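Hemolysin BL lytic component L1 (Bacillus cereus, PDB 7NMQ) is a component of the haemolysin BL enterotoxin, a multi-part alpha-helical toxin that probably lyses host cells by forming membrane pores. Local coordinates at residues G201-A206 against N348-D353; L208-I213 against A354-K359. All blocks are in the same frame, centred on the assembly; numbering follows the deposited sequence.

Contact 1: G201-A206 against N348-D353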
ATOM      1  N   GLY A 201       5.810   5.013 -14.493  1.00 17.10           N
ATOM      2  CA  GLY A 201       6.685   4.217 -15.361  1.00 16.56           C
ATOM      3  C   GLY A 201       6.059   2.884 -15.726  1.00 17.73           C
ATOM      4  O   GLY A 201       6.656   2.153 -16.521  1.00 20.83           O
ATOM      5  N   GLY A 202       4.885   2.581 -15.171  1.00 17.51           N
ATOM      6  CA  GLY A 202       4.207   1.299 -15.398  1.00 16.83           C
ATOM      7  C   GLY A 202       4.520   0.298 -14.298  1.00 16.35           C
ATOM      8  O   GLY A 202       5.480   0.512 -13.532  1.00 16.82           O
ATOM      9  N   LEU A 203       3.779  -0.800 -14.260  1.00 17.24           N
ATOM     10  CA  LEU A 203       3.849  -1.783 -13.162  1.00 16.89           C
ATOM     11  C   LEU A 203       5.291  -2.329 -13.068  1.00 16.65           C
ATOM     12  O   LEU A 203       5.795  -2.533 -11.938  1.00 16.42           O
ATOM     13  CB  LEU A 203       2.782  -2.852 -13.393  1.00 18.84           C
ATOM     14  CG  LEU A 203       2.844  -4.051 -12.459  1.00 20.70           C
ATOM     15  CD1 LEU A 203       2.663  -3.652 -11.006  1.00 20.75           C
ATOM     16  CD2 LEU A 203       1.786  -5.066 -12.863  1.00 22.36           C
ATOM     17  N   GLY A 204       5.925  -2.634 -14.200  1.00 18.16           N
ATOM     18  CA  GLY A 204       7.298  -3.175 -14.179  1.00 18.18           C
ATOM     19  C   GLY A 204       8.242  -2.257 -13.401  1.00 17.60           C
ATOM     20  O   GLY A 204       9.002  -2.722 -12.484  1.00 18.23           O
ATOM     21  N   ALA A 205       8.246  -0.984 -13.764  1.00 17.42           N
ATOM     22  CA  ALA A 205       9.102   0.035 -13.108  1.00 16.91           C
ATOM     23  C   ALA A 205       8.712   0.140 -11.636  1.00 15.98           C
ATOM     24  O   ALA A 205       9.612   0.169 -10.798  1.00 17.92           O
ATOM     25  CB  ALA A 205       8.999   1.372 -13.791  1.00 18.75           C
ATOM     26  N   ALA A 206       7.411   0.191 -11.346  1.00 15.54           N
ATOM     27  CA  ALA A 206       6.888   0.326  -9.987  1.00 15.96           C
ATOM     28  C   ALA A 206       7.494  -0.785  -9.118  1.00 14.91           C
ATOM     29  O   ALA A 206       7.942  -0.461  -7.995  1.00 15.36           O
ATOM     30  CB  ALA A 206       5.391   0.330  -9.947  1.00 16.77           C
ATOM     31  N   ASN A 348       0.202 -13.184 -19.812  1.00 15.70           N
ATOM     32  CA  ASN A 348       1.593 -13.588 -19.501  1.00 16.73           C
ATOM     33  C   ASN A 348       2.363 -12.344 -19.039  1.00 17.21           C
ATOM     34  O   ASN A 348       3.181 -12.455 -18.103  1.00 19.92           O
ATOM     35  CB  ASN A 348       2.247 -14.257 -20.695  1.00 18.15           C
ATOM     36  CG  ASN A 348       3.685 -14.554 -20.394  1.00 21.64           C
ATOM     37  OD1 ASN A 348       3.990 -15.348 -19.505  1.00 24.32           O
ATOM     38  ND2 ASN A 348       4.554 -13.809 -21.044  1.00 26.36           N
ATOM     39  N   ASP A 349       2.036 -11.188 -19.608  1.00 17.59           N
ATOM     40  CA  ASP A 349       2.769  -9.927 -19.337  1.00 17.93           C
ATOM     41  C   ASP A 349       2.569  -9.469 -17.886  1.00 18.70           C
ATOM     42  O   ASP A 349       3.415  -8.773 -17.386  1.00 21.89           O
ATOM     43  CB  ASP A 349       2.363  -8.837 -20.331  1.00 20.71           C
ATOM     44  CG  ASP A 349       2.905  -7.457 -20.009  1.00 23.27           C
ATOM     45  OD1 ASP A 349       4.091  -7.236 -20.255  1.00 28.70           O
ATOM     46  OD2 ASP A 349       2.136  -6.618 -19.470  1.00 30.01           O
ATOM     47  N   ILE A 350       1.484  -9.840 -17.229  1.00 17.84           N
ATOM     48  CA  ILE A 350       1.169  -9.365 -15.858  1.00 16.80           C
ATOM     49  C   ILE A 350       1.675 -10.366 -14.816  1.00 16.27           C
ATOM     50  O   ILE A 350       1.699 -10.024 -13.643  1.00 16.78           O
ATOM     51  CB  ILE A 350      -0.342  -9.102 -15.739  1.00 17.45           C
ATOM     52  CG1 ILE A 350      -0.662  -8.112 -14.642  1.00 19.85           C
ATOM     53  CG2 ILE A 350      -1.135 -10.374 -15.562  1.00 18.43           C
ATOM     54  CD1 ILE A 350      -2.118  -7.767 -14.576  1.00 20.27           C
ATOM     55  N   HIS A 351       2.035 -11.571 -15.225  1.00 15.84           N
ATOM     56  CA  HIS A 351       2.314 -12.694 -14.286  1.00 16.19           C
ATOM     57  C   HIS A 351       3.416 -12.370 -13.278  1.00 16.63           C
ATOM     58  O   HIS A 351       3.168 -12.482 -12.077  1.00 16.44           O
ATOM     59  CB  HIS A 351       2.744 -13.927 -15.070  1.00 17.51           C
ATOM     60  CG  HIS A 351       2.810 -15.183 -14.266  1.00 18.78           C
ATOM     61  ND1 HIS A 351       3.796 -15.467 -13.354  1.00 23.29           N
ATOM     62  CD2 HIS A 351       2.055 -16.300 -14.364  1.00 18.45           C
ATOM     63  CE1 HIS A 351       3.617 -16.686 -12.877  1.00 20.88           C
ATOM     64  NE2 HIS A 351       2.545 -17.214 -13.473  1.00 23.39           N
ATOM     65  N   LYS A 352       4.599 -12.009 -13.749  1.00 18.09           N
ATOM     66  CA  LYS A 352       5.771 -11.829 -12.837  1.00 19.47           C
ATOM     67  C   LYS A 352       5.518 -10.677 -11.858  1.00 19.05           C
ATOM     68  O   LYS A 352       5.842 -10.810 -10.667  1.00 18.51           O
ATOM     69  CB  LYS A 352       7.022 -11.609 -13.674  1.00 22.09           C
ATOM     70  CG  LYS A 352       7.533 -12.890 -14.309  1.00 26.63           C
ATOM     71  CD  LYS A 352       8.895 -12.724 -14.896  1.00 34.55           C
ATOM     72  CE  LYS A 352       9.343 -13.902 -15.727  1.00 42.90           C
ATOM     73  NZ  LYS A 352      10.789 -13.808 -16.039  1.00 49.60           N
ATOM     74  N   ASP A 353       4.864  -9.611 -12.316  1.00 18.58           N
ATOM     75  CA  ASP A 353       4.613  -8.431 -11.450  1.00 20.15           C
ATOM     76  C   ASP A 353       3.539  -8.759 -10.400  1.00 16.85           C
ATOM     77  O   ASP A 353       3.651  -8.326  -9.229  1.00 15.87           O
ATOM     78  CB  ASP A 353       4.333  -7.230 -12.338  1.00 24.70           C
ATOM     79  CG  ASP A 353       5.622  -6.732 -12.994  1.00 28.13           C
ATOM     80  OD1 ASP A 353       6.739  -6.944 -12.403  1.00 34.52           O
ATOM     81  OD2 ASP A 353       5.536  -6.181 -14.083  1.00 29.68           O
TER
HETATM   82  O   HOH W   1       9.501  -5.437 -12.568  1.00 26.49           O
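Asp353 lies against Leu203 and Gly204 on the first turn of helix 203-216. The side chains of Leu203 and Asp353 come from the two helices and lie alongside each other, so that the branch of Leu203 meets the base of the aspartate. Leu203 CD2 is 3.4 Å from Asp353 CB, and Leu203 CG is 3.5 Å from the same atom. CG of Leu203 is anti to the backbone N (chi1 172°), which carries the branch across to helix 330-357. Leu203 CD2 also makes a looser apolar contact, 4.3 Å from Ile350 CG1. The backbones come nearest at Gly204, whose CA is 6.5 Å from Asp353 CA. Asp353 OD2 sits 3.5 Å from Gly204 CA.

The contact packs the short helix 203-216, in a predicted transmembrane region, against helix 330-357 of the long helical bundle, consistent with a ClyA/HBL-like toxin. Here helix 173-200 has ended, and the chain turns at Gly202, with positive phi, into helix 203-216. Gly202 holds the N-cap position. Asp353 thus places a carboxylate beside a helix N terminus, whose positive end would probably favour the charge. A water bridges the other carboxylate oxygen, OD1, to Gly204 O. It donates to Gly204 O at 2.8 Å and, over a longer 3.2 Å, to Asp353 OD1. Helix 10-33 packs on the apolar flank: Leu203 touches Ala15, and Ile350 packs on Leu10 and Leu14. Lys11 of that helix also forms a salt bridge with Asp349.

Contact 2: L208-I213 against A354-K359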
ATOM      1  N   LEU A 208      10.254  -2.537  -9.499  1.00 14.92           N
ATOM      2  CA  LEU A 208      11.712  -2.357  -9.286  1.00 14.40           C
ATOM      3  C   LEU A 208      11.948  -1.287  -8.215  1.00 13.67           C
ATOM      4  O   LEU A 208      12.846  -1.468  -7.354  1.00 13.81           O
ATOM      5  CB  LEU A 208      12.389  -1.950 -10.582  1.00 15.03           C
ATOM      6  CG  LEU A 208      12.491  -3.060 -11.627  1.00 16.78           C
ATOM      7  CD1 LEU A 208      12.896  -2.513 -12.988  1.00 18.69           C
ATOM      8  CD2 LEU A 208      13.461  -4.122 -11.184  1.00 18.82           C
ATOM      9  N   VAL A 209      11.151  -0.222  -8.236  1.00 12.73           N
ATOM     10  CA  VAL A 209      11.316   0.892  -7.260  1.00 13.10           C
ATOM     11  C   VAL A 209      10.905   0.384  -5.884  1.00 13.30           C
ATOM     12  O   VAL A 209      11.654   0.602  -4.895  1.00 13.97           O
ATOM     13  CB  VAL A 209      10.552   2.147  -7.662  1.00 13.59           C
ATOM     14  CG1 VAL A 209      10.615   3.176  -6.549  1.00 14.85           C
ATOM     15  CG2 VAL A 209      11.030   2.681  -9.012  1.00 14.54           C
ATOM     16  N   ILE A 210       9.768  -0.289  -5.791  1.00 12.96           N
ATOM     17  CA  ILE A 210       9.325  -0.856  -4.492  1.00 12.84           C
ATOM     18  C   ILE A 210      10.411  -1.763  -3.914  1.00 13.59           C
ATOM     19  O   ILE A 210      10.664  -1.689  -2.699  1.00 14.14           O
ATOM     20  CB  ILE A 210       7.997  -1.595  -4.657  1.00 13.99           C
ATOM     21  CG1 ILE A 210       6.876  -0.609  -4.973  1.00 14.82           C
ATOM     22  CG2 ILE A 210       7.730  -2.452  -3.417  1.00 14.33           C
ATOM     23  CD1 ILE A 210       5.604  -1.265  -5.491  1.00 16.17           C
ATOM     24  N   ALA A 211      11.000  -2.636  -4.707  1.00 14.47           N
ATOM     25  CA  ALA A 211      12.015  -3.585  -4.185  1.00 14.35           C
ATOM     26  C   ALA A 211      13.232  -2.791  -3.718  1.00 13.92           C
ATOM     27  O   ALA A 211      13.779  -3.113  -2.644  1.00 15.68           O
ATOM     28  CB  ALA A 211      12.412  -4.600  -5.213  1.00 16.37           C
ATOM     29  N   ALA A 212      13.657  -1.810  -4.488  1.00 13.21           N
ATOM     30  CA  ALA A 212      14.869  -1.013  -4.133  1.00 13.54           C
ATOM     31  C   ALA A 212      14.638  -0.258  -2.837  1.00 13.23           C
ATOM     32  O   ALA A 212      15.510  -0.261  -1.967  1.00 13.87           O
ATOM     33  CB  ALA A 212      15.189  -0.054  -5.253  1.00 13.16           C
ATOM     34  N   ILE A 213      13.490   0.363  -2.701  1.00 12.89           N
ATOM     35  CA  ILE A 213      13.204   1.123  -1.457  1.00 12.65           C
ATOM     36  C   ILE A 213      13.055   0.147  -0.313  1.00 13.42           C
ATOM     37  O   ILE A 213      13.691   0.377   0.742  1.00 13.92           O
ATOM     38  CB  ILE A 213      11.939   1.972  -1.628  1.00 12.88           C
ATOM     39  CG1 ILE A 213      12.176   3.067  -2.666  1.00 14.00           C
ATOM     40  CG2 ILE A 213      11.519   2.521  -0.249  1.00 13.61           C
ATOM     41  CD1 ILE A 213      10.953   3.881  -3.008  1.00 14.50           C
ATOM     42  N   ALA A 354       2.474  -9.461 -10.791  1.00 15.37           N
ATOM     43  CA  ALA A 354       1.462  -9.933  -9.828  1.00 14.81           C
ATOM     44  C   ALA A 354       2.136 -10.843  -8.804  1.00 13.49           C
ATOM     45  O   ALA A 354       1.805 -10.772  -7.611  1.00 14.09           O
ATOM     46  CB  ALA A 354       0.322 -10.628 -10.527  1.00 15.16           C
ATOM     47  N   GLU A 355       3.045 -11.698  -9.258  1.00 13.94           N
ATOM     48  CA  GLU A 355       3.741 -12.647  -8.378  1.00 15.60           C
ATOM     49  C   GLU A 355       4.506 -11.810  -7.329  1.00 15.64           C
ATOM     50  O   GLU A 355       4.471 -12.135  -6.118  1.00 15.42           O
ATOM     51  CB  GLU A 355       4.684 -13.483  -9.227  1.00 17.94           C
ATOM     52  CG  GLU A 355       5.557 -14.378  -8.417  1.00 21.23           C
ATOM     53  CD  GLU A 355       4.917 -15.638  -7.895  1.00 27.97           C
ATOM     54  OE1 GLU A 355       3.987 -16.128  -8.547  1.00 33.28           O
ATOM     55  OE2 GLU A 355       5.419 -16.166  -6.863  1.00 33.67           O
ATOM     56  N   PHE A 356       5.177 -10.744  -7.757  1.00 14.82           N
ATOM     57  CA  PHE A 356       5.940  -9.858  -6.841  1.00 15.40           C
ATOM     58  C   PHE A 356       5.023  -9.298  -5.763  1.00 15.40           C
ATOM     59  O   PHE A 356       5.380  -9.360  -4.553  1.00 16.95           O
ATOM     60  CB  PHE A 356       6.659  -8.746  -7.585  1.00 16.79           C
ATOM     61  CG  PHE A 356       7.409  -7.842  -6.643  1.00 18.22           C
ATOM     62  CD1 PHE A 356       6.758  -6.823  -5.963  1.00 18.80           C
ATOM     63  CD2 PHE A 356       8.755  -8.051  -6.377  1.00 19.51           C
ATOM     64  CE1 PHE A 356       7.459  -5.966  -5.111  1.00 19.73           C
ATOM     65  CE2 PHE A 356       9.448  -7.212  -5.518  1.00 19.75           C
ATOM     66  CZ  PHE A 356       8.798  -6.166  -4.879  1.00 20.54           C
ATOM     67  N   ILE A 357       3.867  -8.784  -6.171  1.00 14.01           N
ATOM     68  CA  ILE A 357       2.956  -8.113  -5.201  1.00 15.53           C
ATOM     69  C   ILE A 357       2.379  -9.141  -4.227  1.00 14.70           C
ATOM     70  O   ILE A 357       1.979  -8.759  -3.093  1.00 16.07           O
ATOM     71  CB  ILE A 357       1.864  -7.306  -5.931  1.00 15.93           C
ATOM     72  CG1 ILE A 357       2.544  -6.180  -6.701  1.00 19.40           C
ATOM     73  CG2 ILE A 357       0.792  -6.789  -4.974  1.00 15.71           C
ATOM     74  CD1 ILE A 357       1.665  -5.394  -7.590  1.00 22.49           C
ATOM     75  N   SER A 358       2.266 -10.397  -4.633  1.00 14.56           N
ATOM     76  CA  SER A 358       1.687 -11.477  -3.809  1.00 15.40           C
ATOM     77  C   SER A 358       2.625 -11.914  -2.680  1.00 16.23           C
ATOM     78  O   SER A 358       2.207 -12.771  -1.885  1.00 17.08           O
ATOM     79  CB  SER A 358       1.337 -12.678  -4.634  1.00 16.46           C
ATOM     80  OG  SER A 358       2.466 -13.419  -5.051  1.00 16.90           O
ATOM     81  N   LYS A 359       3.869 -11.426  -2.661  1.00 16.76           N
ATOM     82  CA  LYS A 359       4.887 -11.888  -1.686  1.00 17.87           C
ATOM     83  C   LYS A 359       5.395 -10.677  -0.915  1.00 16.25           C
ATOM     84  O   LYS A 359       5.319  -9.572  -1.433  1.00 16.41           O
ATOM     85  CB  LYS A 359       6.016 -12.566  -2.442  1.00 21.14           C
ATOM     86  CG  LYS A 359       5.614 -13.916  -3.007  1.00 24.88           C
ATOM     87  CD  LYS A 359       6.728 -14.625  -3.658  1.00 31.14           C
ATOM     88  CE  LYS A 359       6.974 -14.165  -5.078  1.00 36.05           C
ATOM     89  NZ  LYS A 359       7.659 -15.226  -5.859  1.00 39.92           N
TER
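The ring of Phe356 reaches helix 203-216 between Ile210 and Ala211. Ile210 comes to the ring edge, near its plane, with CG2 3.9 Å from Phe356 CE1. The methyl of Ala211 approaches obliquely. Its CB is 4.0 Å from Phe356 CZ and equally close to CE2. The far end of the ring therefore makes the contact, and all of it is apolar. Phe356 CG is anti to the backbone N (chi1 179°), which extends the ring toward the other helix. This reach matters because the backbones are well apart: Ala211 CA and Phe356 CA are separated by 9.1 Å.

Further out, Ile207 of the same helix also touches Phe356, and Ile361 packs on Ile210. The chain leaves helix 330-357 close by. Ser358 OG donates to Glu355 O at 2.6 Å, tilted 23° from the carbonyl plane. Lys359 NZ donates to Glu355 OE2 at 2.6 Å, on the anti lone pair of that oxygen. The lysine side chain turns back to Glu355 in this salt bridge. OE1 of Glu355 pairs with Arg82, which ties this turn to helix 45-103. Ile357 packs on Leu14 and Ile21 of helix 10-33. The hydrophobic, predicted transmembrane helix 203-216 is thus folded against the long-helix body, consistent with the soluble form of ClyA-like toxins.

How the contacts relate
From the N terminus, the chain first lays down helices 10-33 and 45-103, which flank both contacts, then helices 107-154, 161-169 and 173-200. It reaches 201-206 and 208-213 on helix 203-216. The strands 217-222 and 225-230 and helices 247-272 and 275-325 follow. On helix 330-357, 348-353 closes contact 1 before 354-359 closes contact 2. The loops cross, because the segments alternate. The two helices run in roughly the same direction, and their backbones are closer at contact 1. Both contacts tie helix 203-216, just before the strand pair, to the C-terminal helix 330-357. Their centres lie about 10 Å apart. Leu203 CD1 packs 4.0 Å from Ile357 CD1, joining them.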